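Local coordinates for molybdopterin-guanine dinucleotide biosynthesis protein A (MobA) (Archaeoglobus fulgidus, PDB 3NGW) that probably binds GTP and transfers its nucleotidyl part to molybdopterin in the making of the guanine dinucleotide form of the molybdenum cofactor, at residues 52-55 against 61-64; 71-76 against 140-145; 83-88 against 107-112; 165-168 against 172-175. All coordinates share one frame; numbering follows the deposited sequence.

Overall arrangement
Interactions 1 and 2 are buried and mainly apolar, with no hydrogen bond across, whereas interaction 3 is a polar contact at the surface and interaction 4, partly buried, lays a leucine against a charged guanidinium. Interaction 1 joins a helix to the edge strand 62-63, and interaction 3 ties the residue just before strand 86-90 of the same sheet to helix 98-111. Interaction 2 pairs two helices; its helix 72-83 leads directly into strand 86-90, and Ile76 CG1 meets Val88 CG2 at 4.0 Å, where it touches interaction 3. Interaction 4, within one loop, lies across the chain's centre from interactions 1 and 2, its centre about 31 Å and 29 Å from theirs.

Interaction 1. Residues 52-55 against 61-64; sequences EKLS and EFIW
Leu54 sets its CB on the face of the Phe62 ring, 3.7 Å from the ring centroid and only 14° off the normal, which makes this a CH-pi contact. The methylene lies over the middle of the ring, and the two side chains cross at about a right angle. Leu54 CG stands anti to the carbonyl carbon (chi1 -62°); from there the chain runs on past the ring, and CD1 stays on the same side of it, out past the CE2 and CD2 rim, 3.8 Å from Phe62 CE2. CB thus covers the face, while CD1 reaches only the rim. Phe62 has CG anti to its own carbonyl carbon (chi1 -65°), a setting that carries the ring toward the last turn of helix 48-55. Strand 40-44, this helix and strand 62-63 form a beta-alpha-beta crossover, as in the Rossmann-like half of GT-A nucleotidyltransferases, and the ring packs between the helix and the second parallel strand. On the CD1 and CE1 side the ring meets Ser55 obliquely, through backbone as much as side chain: Ser55 CA lies 3.6 Å from Phe62 CD1, and Ser55 CB is 3.7 Å from the same atom. The serine hydroxyl takes no part in the packing and stays near the helix carbonyls, with Glu52 O 3.1 Å from Ser55 OG. Ala51 and Cys45 also touch the Phe62 side chain, while Leu54 reaches on to Val7 and Cys45.

Interaction 2. Residues 71-76 against 140-145; sequences GSIAGI and RAILQG
Ile73 and Ile142 slide past each other in opposite directions, each from its own helix, and they meet through different branches. Ile73 offers its short branch: CG2 lies 3.7 Å from Ile142 CG1. With CG1 anti to the carbonyl carbon (chi1 -61°) and the chain extended beyond it, Ile142 sends its long branch past Ile73 to the backbone of the opposing helix. There its CD1 lies 3.4 Å from Ala74 CA, a close approach, and 3.6 Å from Ile73 O, so that this methyl packs on main chain as well as on side chains. The methyl of Ala74 borders the same spot, its CB 4.0 Å from Ile142 CD1. A more distant touch comes from Ile73 CD1, 4.5 Å from Ala141 CB. An alanine in place of Ile142 would take away the long branch and is likely to open a gap over Ala74 and leave Ile73 CG2 without its main partner. The contact joins the first turn of helix 72-83, which starts after Gly71 at the N-cap, to the end of helix 135-143, closed by a Schellman motif at Gly145. Leu138, one turn earlier on helix 135-143, extends the seam to Ile73 and Ile76, and Ile149 adds to the cover of Ile73.

Interaction 3. Residues 83-88 against 107-112; sequences FGSCVV and EGEKAG
Ser85 and Glu109 of helix 98-111 face each other with their CA atoms 8.2 Å apart, the serine in extended form at the mouth of strand 86-90, just after Gly84, whose positive phi turns the chain out of helix 72-83. Across this distance a single hydrogen bond makes the contact: Ser85 OG donates to Glu109 OE2 at 2.9 Å. The hydroxyl comes in from above the carboxylate plane, 49° out of it. Ser85 CB points toward the helix, and OG sits between the backbone N and the carbonyl carbon (chi1 74°). Glu109 starts off obliquely, but a bend at chi2 (-87°) swings its carboxylate back to the serine. Strand 86-90 belongs to the central mixed sheet of the GT-A-like fold, and helix 98-111 packs on it from one side, with Leu101 and Tyr105 touching Val87; the serine-glutamate bond links the two near the start of the strand. Tyr129 OH, from the neighbouring antiparallel strand, is hydrogen-bonded to the same Glu109 OE2, so two hydroxyls grip one oxygen. With an alanine at Ser85 the Glu109 carboxylate would probably lose one of these two partners, keeping Tyr129, and turn more readily. On the far side of the helix, Lys110 NZ forms a salt bridge with Glu107 OE2 at 3.0 Å.

Interaction 4. Residues 165-168 against 172-175; sequences KLRK and ELIS
A leucine laid on the flat face of an arginine makes this local contact, in the loop between strand 158-162 and helix 182-194. Leu173 covers one face of the Arg167 guanidinium: its CD1 stands 3.4 Å above the plane, over the centre of the group, and lies 3.5 Å from Arg167 CZ. Leu173 CG comes equally near Arg167 NH1, at 3.5 Å. The other methyl serves the aliphatic part of the arginine, with Leu173 CD2 3.6 Å from Arg167 CG. The two side chains cross at about a right angle, one methyl on the aliphatic part and the other on the guanidinium. The arginine chain is extended from CG to NE, with chi2 -175° and chi3 178°, and this straight run brings the guanidinium alongside 172-175, where Glu172 CA lies at its edge, near the plane and 4.0 Å from Arg167 NH1. The charge is answered within the same loop: Arg167 NE forms a salt bridge with Glu164, and NH1 makes a weak hydrogen bond to Lys171 O. These polar ties probably fix the rotation of the guanidinium, with one face toward Leu173. Deeper in, Leu173 CD2 touches Leu166 CB at 4.4 Å; Leu166 itself packs on His103 of helix 98-111 and on Phe176. Leu173 has positive phi, and the backbone turns here before the short 3-10 segment that starts at Ile174. The whole is a compact connecting loop, doubled back between two 3-10 turns and closed by apolar packing over a guanidinium face.

Interaction 1. Residues 52-55 against 61-64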
loop_
_atom_site.group_PDB
_atom_site.type_symbol
_atom_site.label_atom_id
_atom_site.label_comp_id
_atom_site.label_asym_id
_atom_site.label_seq_id
_atom_site.Cartn_x
_atom_site.Cartn_y
_atom_site.Cartn_z
ATOM N N GLU A 52 -10.081 9.160 12.566
ATOM C CA GLU A 52 -10.187 9.969 13.774
ATOM C C GLU A 52 -9.351 9.383 14.907
ATOM O O GLU A 52 -8.668 10.120 15.616
ATOM C CB GLU A 52 -11.644 10.099 14.227
ATOM C CG GLU A 52 -12.457 11.147 13.489
ATOM C CD GLU A 52 -13.859 11.284 14.063
ATOM O OE1 GLU A 52 -13.973 11.563 15.280
ATOM O OE2 GLU A 52 -14.846 11.114 13.310
ATOM N N LYS A 53 -9.393 8.066 15.079
ATOM C CA LYS A 53 -8.613 7.448 16.147
ATOM C C LYS A 53 -7.116 7.571 15.890
ATOM O O LYS A 53 -6.347 7.855 16.802
ATOM C CB LYS A 53 -9.011 5.982 16.333
ATOM C CG LYS A 53 -10.443 5.821 16.841
ATOM C CD LYS A 53 -10.943 4.374 16.786
ATOM C CE LYS A 53 -12.403 4.284 17.236
ATOM N NZ LYS A 53 -13.003 2.922 17.112
ATOM N N LEU A 54 -6.688 7.386 14.651
ATOM C CA LEU A 54 -5.272 7.506 14.389
ATOM C C LEU A 54 -4.813 8.964 14.467
ATOM O O LEU A 54 -3.801 9.245 15.090
ATOM C CB LEU A 54 -4.922 6.893 13.029
ATOM C CG LEU A 54 -5.203 5.383 12.894
ATOM C CD1 LEU A 54 -4.772 4.917 11.524
ATOM C CD2 LEU A 54 -4.474 4.575 13.980
ATOM N N SER A 55 -5.555 9.891 13.861
ATOM C CA SER A 55 -5.166 11.308 13.867
ATOM C C SER A 55 -5.055 11.911 15.262
ATOM O O SER A 55 -4.329 12.887 15.469
ATOM C CB SER A 55 -6.142 12.154 13.045
ATOM O OG SER A 55 -7.376 12.275 13.725
ATOM N N GLU A 61 -1.409 12.927 7.784
ATOM C CA GLU A 61 -2.603 13.090 6.971
ATOM C C GLU A 61 -3.364 11.759 6.825
ATOM O O GLU A 61 -2.925 10.863 6.107
ATOM C CB GLU A 61 -2.181 13.636 5.599
ATOM C CG GLU A 61 -3.305 13.856 4.590
ATOM C CD GLU A 61 -3.741 15.314 4.482
ATOM O OE1 GLU A 61 -4.155 15.887 5.509
ATOM O OE2 GLU A 61 -3.675 15.879 3.367
ATOM N N PHE A 62 -4.490 11.626 7.524
ATOM C CA PHE A 62 -5.299 10.414 7.446
ATOM C C PHE A 62 -6.561 10.671 6.655
ATOM O O PHE A 62 -7.360 11.533 7.009
ATOM C CB PHE A 62 -5.681 9.904 8.837
ATOM C CG PHE A 62 -4.515 9.465 9.657
ATOM C CD1 PHE A 62 -4.013 10.287 10.663
ATOM C CD2 PHE A 62 -3.886 8.254 9.399
ATOM C CE1 PHE A 62 -2.905 9.914 11.411
ATOM C CE2 PHE A 62 -2.774 7.867 10.141
ATOM C CZ PHE A 62 -2.276 8.707 11.152
ATOM N N ILE A 63 -6.739 9.913 5.581
ATOM C CA ILE A 63 -7.906 10.071 4.726
ATOM C C ILE A 63 -8.703 8.759 4.632
ATOM O O ILE A 63 -8.289 7.730 5.168
ATOM C CB ILE A 63 -7.465 10.546 3.316
ATOM C CG1 ILE A 63 -6.581 9.488 2.643
ATOM C CG2 ILE A 63 -6.669 11.844 3.444
ATOM C CD1 ILE A 63 -6.250 9.797 1.195
ATOM N N TRP A 64 -9.841 8.805 3.946
ATOM C CA TRP A 64 -10.695 7.637 3.795
ATOM C C TRP A 64 -11.565 7.812 2.551
ATOM O O TRP A 64 -11.699 8.928 2.048
ATOM C CB TRP A 64 -11.566 7.481 5.046
ATOM C CG TRP A 64 -12.505 8.641 5.279
ATOM C CD1 TRP A 64 -13.763 8.797 4.762
ATOM C CD2 TRP A 64 -12.243 9.825 6.049
ATOM N NE1 TRP A 64 -14.298 10.000 5.162
ATOM C CE2 TRP A 64 -13.387 10.649 5.953
ATOM C CE3 TRP A 64 -11.156 10.266 6.811
ATOM C CZ2 TRP A 64 -13.475 11.887 6.582
ATOM C CZ3 TRP A 64 -11.241 11.502 7.443
ATOM C CH2 TRP A 64 -12.398 12.299 7.325
#

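Interaction 2. Residues 71-76 against 140-145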
loop_
_atom_site.group_PDB
_atom_site.type_symbol
_atom_site.label_atom_id
_atom_site.label_comp_id
_atom_site.label_asym_id
_atom_site.label_seq_id
_atom_site.Cartn_x
_atom_site.Cartn_y
_atom_site.Cartn_z
ATOM N N GLY A 71 -12.236 -2.136 1.358
ATOM C CA GLY A 71 -11.196 -2.923 0.711
ATOM C C GLY A 71 -10.036 -2.126 0.140
ATOM O O GLY A 71 -9.967 -0.914 0.308
ATOM N N SER A 72 -9.132 -2.808 -0.555
ATOM C CA SER A 72 -7.963 -2.163 -1.136
ATOM C C SER A 72 -8.297 -1.218 -2.289
ATOM O O SER A 72 -7.769 -0.109 -2.359
ATOM C CB SER A 72 -6.976 -3.228 -1.604
ATOM O OG SER A 72 -6.585 -4.040 -0.516
ATOM N N ILE A 73 -9.163 -1.669 -3.193
ATOM C CA ILE A 73 -9.578 -0.864 -4.339
ATOM C C ILE A 73 -10.159 0.484 -3.891
ATOM O O ILE A 73 -9.949 1.506 -4.541
ATOM C CB ILE A 73 -10.656 -1.588 -5.171
ATOM C CG1 ILE A 73 -10.140 -2.939 -5.658
ATOM C CG2 ILE A 73 -11.037 -0.740 -6.368
ATOM C CD1 ILE A 73 -11.200 -3.750 -6.409
ATOM N N ALA A 74 -10.893 0.477 -2.784
ATOM C CA ALA A 74 -11.500 1.696 -2.272
ATOM C C ALA A 74 -10.444 2.608 -1.667
ATOM O O ALA A 74 -10.585 3.832 -1.676
ATOM C CB ALA A 74 -12.552 1.351 -1.228
ATOM N N GLY A 75 -9.389 1.993 -1.141
ATOM C CA GLY A 75 -8.309 2.740 -0.530
ATOM C C GLY A 75 -7.441 3.403 -1.580
ATOM O O GLY A 75 -7.045 4.551 -1.415
ATOM N N ILE A 76 -7.139 2.677 -2.654
ATOM C CA ILE A 76 -6.325 3.219 -3.734
ATOM C C ILE A 76 -7.106 4.344 -4.405
ATOM O O ILE A 76 -6.580 5.440 -4.627
ATOM C CB ILE A 76 -5.986 2.126 -4.770
ATOM C CG1 ILE A 76 -5.077 1.079 -4.126
ATOM C CG2 ILE A 76 -5.296 2.734 -5.986
ATOM C CD1 ILE A 76 -4.873 -0.168 -4.984
ATOM N N ARG A 140 -15.593 2.343 -10.578
ATOM C CA ARG A 140 -16.697 1.578 -11.139
ATOM C C ARG A 140 -16.750 0.234 -10.424
ATOM O O ARG A 140 -17.826 -0.252 -10.071
ATOM C CB ARG A 140 -16.512 1.359 -12.643
ATOM C CG ARG A 140 -16.666 2.622 -13.461
ATOM C CD ARG A 140 -16.748 2.322 -14.950
ATOM N NE ARG A 140 -16.644 3.554 -15.733
ATOM C CZ ARG A 140 -15.496 4.100 -16.128
ATOM N NH1 ARG A 140 -14.343 3.517 -15.828
ATOM N NH2 ARG A 140 -15.498 5.243 -16.803
ATOM N N ALA A 141 -15.577 -0.347 -10.186
ATOM C CA ALA A 141 -15.483 -1.635 -9.504
ATOM C C ALA A 141 -16.063 -1.562 -8.092
ATOM O O ALA A 141 -16.752 -2.481 -7.640
ATOM C CB ALA A 141 -14.029 -2.087 -9.449
ATOM N N ILE A 142 -15.773 -0.459 -7.409
ATOM C CA ILE A 142 -16.253 -0.217 -6.048
ATOM C C ILE A 142 -17.779 -0.091 -6.034
ATOM O O ILE A 142 -18.455 -0.662 -5.177
ATOM C CB ILE A 142 -15.646 1.093 -5.464
ATOM C CG1 ILE A 142 -14.116 0.988 -5.414
ATOM C CG2 ILE A 142 -16.218 1.372 -4.075
ATOM C CD1 ILE A 142 -13.411 2.289 -4.982
ATOM N N LEU A 143 -18.319 0.661 -6.982
ATOM C CA LEU A 143 -19.755 0.855 -7.040
ATOM C C LEU A 143 -20.476 -0.424 -7.484
ATOM O O LEU A 143 -21.618 -0.662 -7.093
ATOM C CB LEU A 143 -20.085 2.033 -7.968
ATOM C CG LEU A 143 -19.505 3.398 -7.547
ATOM C CD1 LEU A 143 -19.959 4.473 -8.520
ATOM C CD2 LEU A 143 -19.956 3.766 -6.132
ATOM N N GLN A 144 -19.799 -1.254 -8.278
ATOM C CA GLN A 144 -20.385 -2.507 -8.746
ATOM C C GLN A 144 -20.244 -3.623 -7.719
ATOM O O GLN A 144 -20.741 -4.726 -7.931
ATOM C CB GLN A 144 -19.732 -2.953 -10.059
ATOM C CG GLN A 144 -20.022 -2.031 -11.223
ATOM C CD GLN A 144 -19.225 -2.364 -12.464
ATOM O OE1 GLN A 144 -19.293 -1.644 -13.456
ATOM N NE2 GLN A 144 -18.470 -3.454 -12.419
ATOM N N GLY A 145 -19.563 -3.346 -6.611
ATOM C CA GLY A 145 -19.375 -4.360 -5.588
ATOM C C GLY A 145 -18.343 -5.410 -5.972
ATOM O O GLY A 145 -18.493 -6.587 -5.644
#

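Interaction 3. Residues 83-88 against 107-112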
loop_
_atom_site.group_PDB
_atom_site.type_symbol
_atom_site.label_atom_id
_atom_site.label_comp_id
_atom_site.label_asym_id
_atom_site.label_seq_id
_atom_site.Cartn_x
_atom_site.Cartn_y
_atom_site.Cartn_z
ATOM N N PHE A 83 -5.077 13.219 -4.089
ATOM C CA PHE A 83 -3.988 13.999 -4.648
ATOM C C PHE A 83 -3.394 13.509 -5.965
ATOM O O PHE A 83 -2.297 13.918 -6.343
ATOM C CB PHE A 83 -2.875 14.192 -3.599
ATOM C CG PHE A 83 -2.241 12.912 -3.096
ATOM C CD1 PHE A 83 -2.578 11.676 -3.628
ATOM C CD2 PHE A 83 -1.283 12.962 -2.080
ATOM C CE1 PHE A 83 -1.968 10.510 -3.157
ATOM C CE2 PHE A 83 -0.668 11.799 -1.604
ATOM C CZ PHE A 83 -1.015 10.574 -2.141
ATOM N N GLY A 84 -4.120 12.650 -6.673
ATOM C CA GLY A 84 -3.646 12.158 -7.956
ATOM C C GLY A 84 -2.755 10.927 -7.953
ATOM O O GLY A 84 -2.903 10.042 -7.110
ATOM N N SER A 85 -1.830 10.881 -8.912
ATOM C CA SER A 85 -0.902 9.765 -9.060
ATOM C C SER A 85 -0.056 9.600 -7.813
ATOM O O SER A 85 0.292 10.575 -7.143
ATOM C CB SER A 85 0.009 9.975 -10.279
ATOM O OG SER A 85 1.003 10.965 -10.040
ATOM N N CYS A 86 0.276 8.353 -7.507
ATOM C CA CYS A 86 1.074 8.043 -6.332
ATOM C C CYS A 86 1.480 6.595 -6.408
ATOM O O CYS A 86 1.085 5.883 -7.324
ATOM C CB CYS A 86 0.234 8.226 -5.071
ATOM S SG CYS A 86 -1.230 7.137 -5.030
ATOM N N VAL A 87 2.277 6.174 -5.435
ATOM C CA VAL A 87 2.693 4.790 -5.326
ATOM C C VAL A 87 1.970 4.323 -4.076
ATOM O O VAL A 87 1.891 5.063 -3.092
ATOM C CB VAL A 87 4.223 4.641 -5.143
ATOM C CG1 VAL A 87 4.924 4.830 -6.474
ATOM C CG2 VAL A 87 4.726 5.656 -4.131
ATOM N N VAL A 88 1.418 3.113 -4.128
ATOM C CA VAL A 88 0.680 2.551 -3.005
ATOM C C VAL A 88 1.544 1.545 -2.267
ATOM O O VAL A 88 2.334 0.825 -2.866
ATOM C CB VAL A 88 -0.622 1.861 -3.482
ATOM C CG1 VAL A 88 -1.346 1.220 -2.304
ATOM C CG2 VAL A 88 -1.527 2.880 -4.161
ATOM N N GLU A 107 9.477 5.410 -12.789
ATOM C CA GLU A 107 9.217 4.558 -13.939
ATOM C C GLU A 107 7.751 4.595 -14.326
ATOM O O GLU A 107 7.409 4.576 -15.508
ATOM C CB GLU A 107 9.630 3.115 -13.648
ATOM C CG GLU A 107 11.124 2.862 -13.769
ATOM C CD GLU A 107 11.653 3.178 -15.161
ATOM O OE1 GLU A 107 11.198 2.542 -16.134
ATOM O OE2 GLU A 107 12.522 4.066 -15.275
ATOM N N GLY A 108 6.886 4.651 -13.322
ATOM C CA GLY A 108 5.465 4.687 -13.589
ATOM C C GLY A 108 5.078 5.957 -14.314
ATOM O O GLY A 108 4.372 5.908 -15.323
ATOM N N GLU A 109 5.540 7.093 -13.797
ATOM C CA GLU A 109 5.238 8.397 -14.386
ATOM C C GLU A 109 5.739 8.511 -15.822
ATOM O O GLU A 109 4.995 8.916 -16.710
ATOM C CB GLU A 109 5.853 9.526 -13.548
ATOM C CG GLU A 109 5.169 9.787 -12.213
ATOM C CD GLU A 109 3.987 10.753 -12.308
ATOM O OE1 GLU A 109 4.211 11.973 -12.476
ATOM O OE2 GLU A 109 2.826 10.299 -12.213
ATOM N N LYS A 110 6.997 8.155 -16.057
ATOM C CA LYS A 110 7.536 8.253 -17.403
ATOM C C LYS A 110 6.833 7.299 -18.363
ATOM O O LYS A 110 6.509 7.674 -19.487
ATOM C CB LYS A 110 9.046 7.982 -17.406
ATOM C CG LYS A 110 9.424 6.573 -17.007
ATOM C CD LYS A 110 10.893 6.272 -17.299
ATOM C CE LYS A 110 11.834 7.070 -16.413
ATOM N NZ LYS A 110 13.253 6.656 -16.611
ATOM N N ALA A 111 6.579 6.075 -17.910
ATOM C CA ALA A 111 5.930 5.058 -18.740
ATOM C C ALA A 111 4.593 5.478 -19.347
ATOM O O ALA A 111 4.189 4.956 -20.387
ATOM C CB ALA A 111 5.744 3.778 -17.936
ATOM N N GLY A 112 3.906 6.416 -18.699
ATOM C CA GLY A 112 2.615 6.867 -19.199
ATOM C C GLY A 112 1.608 5.728 -19.271
ATOM O O GLY A 112 1.092 5.397 -20.341
#

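Interaction 4. Residues 165-168 against 172-175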
loop_
_atom_site.group_PDB
_atom_site.type_symbol
_atom_site.label_atom_id
_atom_site.label_comp_id
_atom_site.label_asym_id
_atom_site.label_seq_id
_atom_site.Cartn_x
_atom_site.Cartn_y
_atom_site.Cartn_z
ATOM N N LYS A 165 13.890 -6.733 -11.846
ATOM C CA LYS A 165 14.487 -5.441 -12.140
ATOM C C LYS A 165 14.554 -4.565 -10.897
ATOM O O LYS A 165 15.089 -3.460 -10.940
ATOM C CB LYS A 165 13.688 -4.732 -13.236
ATOM C CG LYS A 165 13.935 -5.288 -14.630
ATOM C CD LYS A 165 13.036 -4.634 -15.672
ATOM C CE LYS A 165 13.631 -4.736 -17.083
ATOM N NZ LYS A 165 14.021 -6.123 -17.503
ATOM N N LEU A 166 14.025 -5.066 -9.785
ATOM C CA LEU A 166 14.016 -4.305 -8.537
ATOM C C LEU A 166 15.062 -4.761 -7.527
ATOM O O LEU A 166 15.268 -4.100 -6.510
ATOM C CB LEU A 166 12.627 -4.377 -7.892
ATOM C CG LEU A 166 11.455 -3.824 -8.708
ATOM C CD1 LEU A 166 10.146 -4.211 -8.039
ATOM C CD2 LEU A 166 11.578 -2.310 -8.835
ATOM N N ARG A 167 15.722 -5.883 -7.800
ATOM C CA ARG A 167 16.734 -6.401 -6.875
ATOM C C ARG A 167 17.929 -5.464 -6.692
ATOM O O ARG A 167 18.646 -5.544 -5.689
ATOM C CB ARG A 167 17.221 -7.782 -7.324
ATOM C CG ARG A 167 16.234 -8.912 -7.061
ATOM C CD ARG A 167 16.836 -10.261 -7.415
ATOM N NE ARG A 167 15.933 -11.383 -7.140
ATOM C CZ ARG A 167 15.609 -11.815 -5.923
ATOM N NH1 ARG A 167 16.110 -11.223 -4.847
ATOM N NH2 ARG A 167 14.790 -12.851 -5.782
ATOM N N LYS A 168 18.143 -4.579 -7.661
ATOM C CA LYS A 168 19.243 -3.625 -7.581
ATOM C C LYS A 168 18.960 -2.601 -6.480
ATOM O O LYS A 168 19.860 -1.898 -6.020
ATOM C CB LYS A 168 19.434 -2.917 -8.930
ATOM C CG LYS A 168 18.145 -2.378 -9.536
ATOM C CD LYS A 168 18.370 -1.688 -10.879
ATOM C CE LYS A 168 19.204 -0.424 -10.730
ATOM N NZ LYS A 168 19.225 0.400 -11.979
ATOM N N GLU A 172 17.146 -8.855 -1.372
ATOM C CA GLU A 172 16.282 -9.997 -1.093
ATOM C C GLU A 172 14.800 -9.719 -1.341
ATOM O O GLU A 172 13.941 -10.531 -0.986
ATOM C CB GLU A 172 16.483 -10.440 0.354
ATOM C CG GLU A 172 17.941 -10.643 0.733
ATOM C CD GLU A 172 18.166 -10.652 2.239
ATOM O OE1 GLU A 172 19.333 -10.802 2.664
ATOM O OE2 GLU A 172 17.181 -10.506 3.000
ATOM N N LEU A 173 14.503 -8.581 -1.959
ATOM C CA LEU A 173 13.126 -8.207 -2.244
ATOM C C LEU A 173 12.276 -8.279 -0.977
ATOM O O LEU A 173 11.105 -8.660 -1.020
ATOM C CB LEU A 173 12.540 -9.127 -3.316
ATOM C CG LEU A 173 13.301 -9.172 -4.641
ATOM C CD1 LEU A 173 12.589 -10.108 -5.586
ATOM C CD2 LEU A 173 13.394 -7.770 -5.239
ATOM N N ILE A 174 12.879 -7.906 0.147
ATOM C CA ILE A 174 12.207 -7.919 1.438
ATOM C C ILE A 174 11.028 -6.943 1.436
ATOM O O ILE A 174 10.129 -7.042 2.267
ATOM C CB ILE A 174 13.215 -7.568 2.577
ATOM C CG1 ILE A 174 12.602 -7.880 3.938
ATOM C CG2 ILE A 174 13.633 -6.109 2.479
ATOM C CD1 ILE A 174 12.292 -9.352 4.133
ATOM N N SER A 175 11.024 -6.017 0.483
ATOM C CA SER A 175 9.951 -5.035 0.375
ATOM C C SER A 175 8.586 -5.695 0.143
ATOM O O SER A 175 7.546 -5.109 0.447
ATOM C CB SER A 175 10.238 -4.062 -0.782
ATOM O OG SER A 175 11.421 -3.319 -0.578
#